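Local coordinates for putative capsular polysaccharide biosynthesis protein (Streptococcus pneumoniae serotype 4, PDB 6EWJ), which probably transfers an amino group to a nucleotide-linked sugar with the help of pyridoxal phosphate, a step in the making of pneumococcal teichoic acid, at residues F232-A244 and E254-M266. Residues are numbered along the deposited sequence; the frame is centred on the assembly and turned at random.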
loop_
_atom_site.group_PDB
_atom_site.type_symbol
_atom_site.label_atom_id
_atom_site.label_comp_id
_atom_site.label_asym_id
_atom_site.label_seq_id
_atom_site.Cartn_x
_atom_site.Cartn_y
_atom_site.Cartn_z
ATOM N N PHE A 232 13.945 2.695 -4.774
ATOM C CA PHE A 232 12.516 2.282 -4.779
ATOM C C PHE A 232 12.185 1.407 -3.581
ATOM O O PHE A 232 11.129 1.575 -2.926
ATOM C CB PHE A 232 12.144 1.523 -6.034
ATOM C CG PHE A 232 11.822 2.389 -7.203
ATOM C CD1 PHE A 232 10.550 2.831 -7.414
ATOM C CD2 PHE A 232 12.798 2.747 -8.107
ATOM C CE1 PHE A 232 10.258 3.641 -8.512
ATOM C CE2 PHE A 232 12.505 3.531 -9.212
ATOM C CZ PHE A 232 11.240 3.989 -9.411
ATOM N N GLN A 233 13.089 0.447 -3.306
ATOM C CA GLN A 233 12.911 -0.480 -2.195
ATOM C C GLN A 233 12.719 0.250 -0.898
ATOM O O GLN A 233 11.780 -0.058 -0.150
ATOM C CB GLN A 233 14.090 -1.472 -2.071
ATOM C CG GLN A 233 14.047 -2.596 -3.078
ATOM C CD GLN A 233 12.785 -3.445 -3.086
ATOM O OE1 GLN A 233 12.348 -3.879 -4.157
ATOM N NE2 GLN A 233 12.187 -3.680 -1.931
ATOM N N ILE A 234 13.586 1.235 -0.673
ATOM C CA ILE A 234 13.616 2.051 0.523
ATOM C C ILE A 234 12.321 2.870 0.683
ATOM O O ILE A 234 11.714 2.926 1.754
ATOM C CB ILE A 234 14.864 2.940 0.500
ATOM C CG1 ILE A 234 16.116 2.114 0.840
ATOM C CG2 ILE A 234 14.813 4.084 1.522
ATOM C CD1 ILE A 234 16.122 0.655 0.394
ATOM N N LEU A 235 11.843 3.442 -0.434
ATOM C CA LEU A 235 10.591 4.199 -0.379
ATOM C C LEU A 235 9.370 3.326 -0.153
ATOM O O LEU A 235 8.375 3.803 0.415
ATOM C CB LEU A 235 10.374 5.045 -1.657
ATOM C CG LEU A 235 11.406 6.124 -1.930
ATOM C CD1 LEU A 235 11.075 6.913 -3.178
ATOM C CD2 LEU A 235 11.625 7.074 -0.757
ATOM N N SER A 236 9.412 2.087 -0.609
ATOM C CA SER A 236 8.292 1.154 -0.514
ATOM C C SER A 236 8.164 0.495 0.870
ATOM O O SER A 236 7.118 -0.096 1.185
ATOM C CB SER A 236 8.428 0.052 -1.550
ATOM O OG SER A 236 9.413 -0.907 -1.178
ATOM N N LEU A 237 9.234 0.582 1.673
ATOM C CA LEU A 237 9.325 -0.121 2.939
ATOM C C LEU A 237 9.894 0.755 4.052
ATOM O O LEU A 237 10.972 0.455 4.654
ATOM C CB LEU A 237 10.172 -1.398 2.775
ATOM C CG LEU A 237 9.488 -2.639 2.200
ATOM C CD1 LEU A 237 10.539 -3.642 1.696
ATOM C CD2 LEU A 237 8.568 -3.256 3.259
ATOM N N HIS A 238 9.186 1.871 4.277
ATOM C CA HIS A 238 9.366 2.733 5.433
ATOM C C HIS A 238 10.645 3.554 5.453
ATOM O O HIS A 238 10.997 4.163 6.477
ATOM C CB HIS A 238 9.256 1.920 6.745
ATOM C CG HIS A 238 7.919 1.273 6.958
ATOM N ND1 HIS A 238 6.762 2.006 7.088
ATOM C CD2 HIS A 238 7.567 -0.019 7.167
ATOM C CE1 HIS A 238 5.750 1.190 7.333
ATOM N NE2 HIS A 238 6.215 -0.047 7.374
ATOM N N GLY A 239 11.389 3.586 4.373
ATOM C CA GLY A 239 12.690 4.248 4.385
ATOM C C GLY A 239 13.778 3.472 5.101
ATOM O O GLY A 239 14.824 4.040 5.414
ATOM N N GLN A 240 13.549 2.177 5.320
ATOM C CA GLN A 240 14.427 1.352 6.130
ATOM C C GLN A 240 15.631 0.912 5.298
ATOM O O GLN A 240 15.477 0.538 4.127
ATOM C CB GLN A 240 13.681 0.137 6.710
ATOM C CG GLN A 240 14.548 -0.672 7.683
ATOM C CD GLN A 240 13.820 -1.736 8.513
ATOM O OE1 GLN A 240 12.906 -1.423 9.270
ATOM N NE2 GLN A 240 14.229 -2.983 8.370
ATOM N N THR A 241 16.817 1.026 5.872
ATOM C CA THR A 241 18.081 0.518 5.253
ATOM C C THR A 241 18.904 -0.219 6.294
ATOM O O THR A 241 18.756 0.049 7.496
ATOM C CB THR A 241 18.984 1.671 4.712
ATOM O OG1 THR A 241 19.433 2.487 5.807
ATOM C CG2 THR A 241 18.227 2.560 3.735
ATOM N N LYS A 242 19.761 -1.132 5.822
ATOM C CA LYS A 242 20.764 -1.786 6.646
ATOM C C LYS A 242 22.114 -1.682 5.953
ATOM O O LYS A 242 22.203 -1.842 4.728
ATOM C CB LYS A 242 20.428 -3.255 6.875
ATOM C CG LYS A 242 19.090 -3.532 7.566
ATOM C CD LYS A 242 19.144 -4.852 8.330
ATOM C CE LYS A 242 17.719 -5.397 8.559
ATOM N NZ LYS A 242 17.126 -4.950 9.813
ATOM N N ASP A 243 23.155 -1.423 6.723
ATOM C CA ASP A 243 24.510 -1.314 6.162
ATOM C C ASP A 243 25.193 -2.699 6.060
ATOM O O ASP A 243 24.613 -3.714 6.469
ATOM C CB ASP A 243 25.351 -0.218 6.853
ATOM C CG ASP A 243 25.539 -0.417 8.341
ATOM O OD1 ASP A 243 25.538 -1.568 8.844
ATOM O OD2 ASP A 243 25.679 0.623 9.035
ATOM N N ALA A 244 26.343 -2.728 5.405
ATOM C CA ALA A 244 27.037 -3.986 5.118
ATOM C C ALA A 244 27.338 -4.760 6.417
ATOM O O ALA A 244 27.079 -5.947 6.507
ATOM C CB ALA A 244 28.336 -3.736 4.353
ATOM N N GLU A 254 19.955 -4.384 13.361
ATOM C CA GLU A 254 20.112 -2.940 13.300
ATOM C C GLU A 254 19.817 -2.332 11.921
ATOM O O GLU A 254 20.288 -2.820 10.913
ATOM C CB GLU A 254 21.472 -2.509 13.842
ATOM C CG GLU A 254 21.427 -1.074 14.257
ATOM C CD GLU A 254 22.673 -0.570 14.888
ATOM O OE1 GLU A 254 23.595 -1.382 15.129
ATOM O OE2 GLU A 254 22.705 0.659 15.121
ATOM N N TYR A 255 18.994 -1.299 11.916
ATOM C CA TYR A 255 18.620 -0.594 10.690
ATOM C C TYR A 255 18.550 0.866 11.018
ATOM O O TYR A 255 18.585 1.244 12.198
ATOM C CB TYR A 255 17.262 -1.053 10.156
ATOM C CG TYR A 255 16.081 -0.844 11.079
ATOM C CD1 TYR A 255 15.412 0.391 11.130
ATOM C CD2 TYR A 255 15.555 -1.895 11.851
ATOM C CE1 TYR A 255 14.321 0.567 11.957
ATOM C CE2 TYR A 255 14.428 -1.723 12.652
ATOM C CZ TYR A 255 13.826 -0.502 12.707
ATOM O OH TYR A 255 12.722 -0.286 13.532
ATOM N N ASP A 256 18.448 1.661 9.957
ATOM C CA ASP A 256 18.213 3.064 10.037
ATOM C C ASP A 256 16.939 3.349 9.211
ATOM O O ASP A 256 16.530 2.542 8.404
ATOM C CB ASP A 256 19.443 3.790 9.475
ATOM C CG ASP A 256 19.421 5.298 9.729
ATOM O OD1 ASP A 256 18.576 5.807 10.512
ATOM O OD2 ASP A 256 20.272 5.983 9.148
ATOM N N ILE A 257 16.350 4.501 9.429
ATOM C CA ILE A 257 15.240 4.990 8.621
ATOM C C ILE A 257 15.790 6.273 8.001
ATOM O O ILE A 257 16.120 7.189 8.721
ATOM C CB ILE A 257 14.008 5.267 9.508
ATOM C CG1 ILE A 257 13.566 3.961 10.192
ATOM C CG2 ILE A 257 12.881 5.936 8.738
ATOM C CD1 ILE A 257 13.114 2.847 9.258
ATOM N N VAL A 258 15.889 6.338 6.672
ATOM C CA VAL A 258 16.573 7.490 6.040
ATOM C C VAL A 258 15.623 8.589 5.619
ATOM O O VAL A 258 16.014 9.746 5.545
ATOM C CB VAL A 258 17.493 7.110 4.853
ATOM C CG1 VAL A 258 18.660 6.259 5.352
ATOM C CG2 VAL A 258 16.710 6.453 3.722
ATOM N N THR A 259 14.368 8.229 5.417
ATOM C CA THR A 259 13.314 9.191 5.128
ATOM C C THR A 259 12.035 8.545 5.644
ATOM O O THR A 259 11.945 7.321 5.631
ATOM C CB THR A 259 13.286 9.479 3.586
ATOM O OG1 THR A 259 12.396 10.542 3.292
ATOM C CG2 THR A 259 12.837 8.311 2.846
ATOM N N PRO A 260 11.031 9.344 6.058
ATOM C CA PRO A 260 9.796 8.705 6.564
ATOM C C PRO A 260 8.902 8.278 5.401
ATOM O O PRO A 260 7.939 8.975 5.067
ATOM C CB PRO A 260 9.144 9.825 7.407
ATOM C CG PRO A 260 10.052 11.023 7.282
ATOM C CD PRO A 260 10.869 10.808 6.046
ATOM N N ALA A 261 9.203 7.110 4.817
ATOM C CA ALA A 261 8.627 6.690 3.561
ATOM C C ALA A 261 7.368 5.808 3.737
ATOM O O ALA A 261 6.604 6.040 4.684
ATOM C CB ALA A 261 9.684 6.052 2.698
ATOM N N TYR A 262 7.087 4.915 2.795
ATOM C CA TYR A 262 5.724 4.442 2.498
ATOM C C TYR A 262 5.702 2.917 2.702
ATOM O O TYR A 262 6.689 2.324 3.224
ATOM C CB TYR A 262 5.256 4.880 1.070
ATOM C CG TYR A 262 5.456 6.340 0.902
ATOM C CD1 TYR A 262 4.492 7.248 1.331
ATOM C CD2 TYR A 262 6.674 6.840 0.412
ATOM C CE1 TYR A 262 4.728 8.634 1.261
ATOM C CE2 TYR A 262 6.916 8.191 0.350
ATOM C CZ TYR A 262 5.957 9.078 0.809
ATOM O OH TYR A 262 6.258 10.408 0.737
ATOM N N LYS A 263 4.603 2.285 2.312
ATOM C CA LYS A 263 4.357 0.913 2.669
ATOM C C LYS A 263 3.575 0.354 1.512
ATOM O O LYS A 263 2.342 0.339 1.524
ATOM C CB LYS A 263 3.606 0.872 4.032
ATOM C CG LYS A 263 3.274 -0.491 4.543
ATOM C CD LYS A 263 4.486 -1.433 4.560
ATOM C CE LYS A 263 4.121 -2.812 5.108
ATOM N NZ LYS A 263 5.118 -3.858 4.761
ATOM N N CYS A 264 4.302 -0.095 0.471
ATOM C CA CYS A 264 3.649 -0.634 -0.690
ATOM C C CYS A 264 4.366 -1.760 -1.373
ATOM O O CYS A 264 4.205 -1.958 -2.575
ATOM C CB CYS A 264 3.358 0.500 -1.683
ATOM S SG CYS A 264 4.793 1.488 -2.113
ATOM N N ASN A 265 5.043 -2.571 -0.585
ATOM C CA ASN A 265 5.717 -3.797 -1.051
ATOM C C ASN A 265 4.736 -4.881 -1.459
ATOM O O ASN A 265 3.549 -4.836 -1.073
ATOM C CB ASN A 265 6.639 -4.351 0.055
ATOM C CG ASN A 265 5.891 -4.626 1.338
ATOM O OD1 ASN A 265 5.229 -3.718 1.907
ATOM N ND2 ASN A 265 5.985 -5.836 1.848
ATOM N N MET A 266 5.204 -5.757 -2.355
ATOM C CA MET A 266 4.482 -6.955 -2.830
ATOM C C MET A 266 4.787 -8.164 -1.983
ATOM O O MET A 266 5.974 -8.417 -1.644
ATOM C CB MET A 266 4.829 -7.268 -4.304
ATOM C CG MET A 266 4.001 -8.425 -4.819
ATOM S SD MET A 266 4.345 -8.998 -6.478
ATOM C CE MET A 266 3.381 -7.717 -7.318
HETATM O O HOH W 1 6.982 4.863 7.294
HETATM O O HOH W 2 22.254 -1.021 9.580
#
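Thr-241 and Asp-256 form the hydrogen-bonded pair of a two-stranded antiparallel arm, its strands joined through helix 244-248, which reaches out from the end of helix 225-236 toward the second subunit of the dimer. Their two backbone bonds, both 3.0 Å (Thr-241 N to Asp-256 O, Asp-256 N to Thr-241 O), are nearly straight, and Val-258 N adds a third to Gly-239 O. Nearer the helix, the returning chain takes over carbonyls at the helix end: Tyr-262 N binds Leu-235 O and Cys-264 N binds Ser-236 O, while His-238 N donates to Tyr-262 O at 2.7 Å.

A type I' turn from Leu-237 to Gln-240 joins the two sets. Gly-239 suits its left-handed backbone (phi 75°), and having no side chain lets its CA come within 3.4 Å of Thr-259 O. Small Ala-261 fits close by, its CB 3.4 Å from Gly-239 N.

On one face of the arm, the extended Gln-240 side chain, with CG anti to the backbone N (chi1 -174°), lays its amide flat over the Tyr-255 ring. The planes are 9° apart, and OE1 sits 3.4 Å above the ring centre. The His-238 ring meets the aliphatic part of Lys-263, NE2 lying 3.6 Å from CD, and a water in the ring plane links ND1 to Ala-261 O. Lys-263 NZ bonds Asn-265 OD1, whose ND2 bonds Thr-38 OG1.

Glu-254 and Lys-263 make salt bridges with Lys-352 and Glu-211 of the second subunit, and His-238 packs on its Thr-65, a cofactor-binding residue in another structure of this protein. At the base, Ser-236 packs on strand 58-61, Leu-235 and Cys-264 touch helix 64-74, and the Cys-264 side chain lies about 9 Å from that of Thr-65 in its own chain.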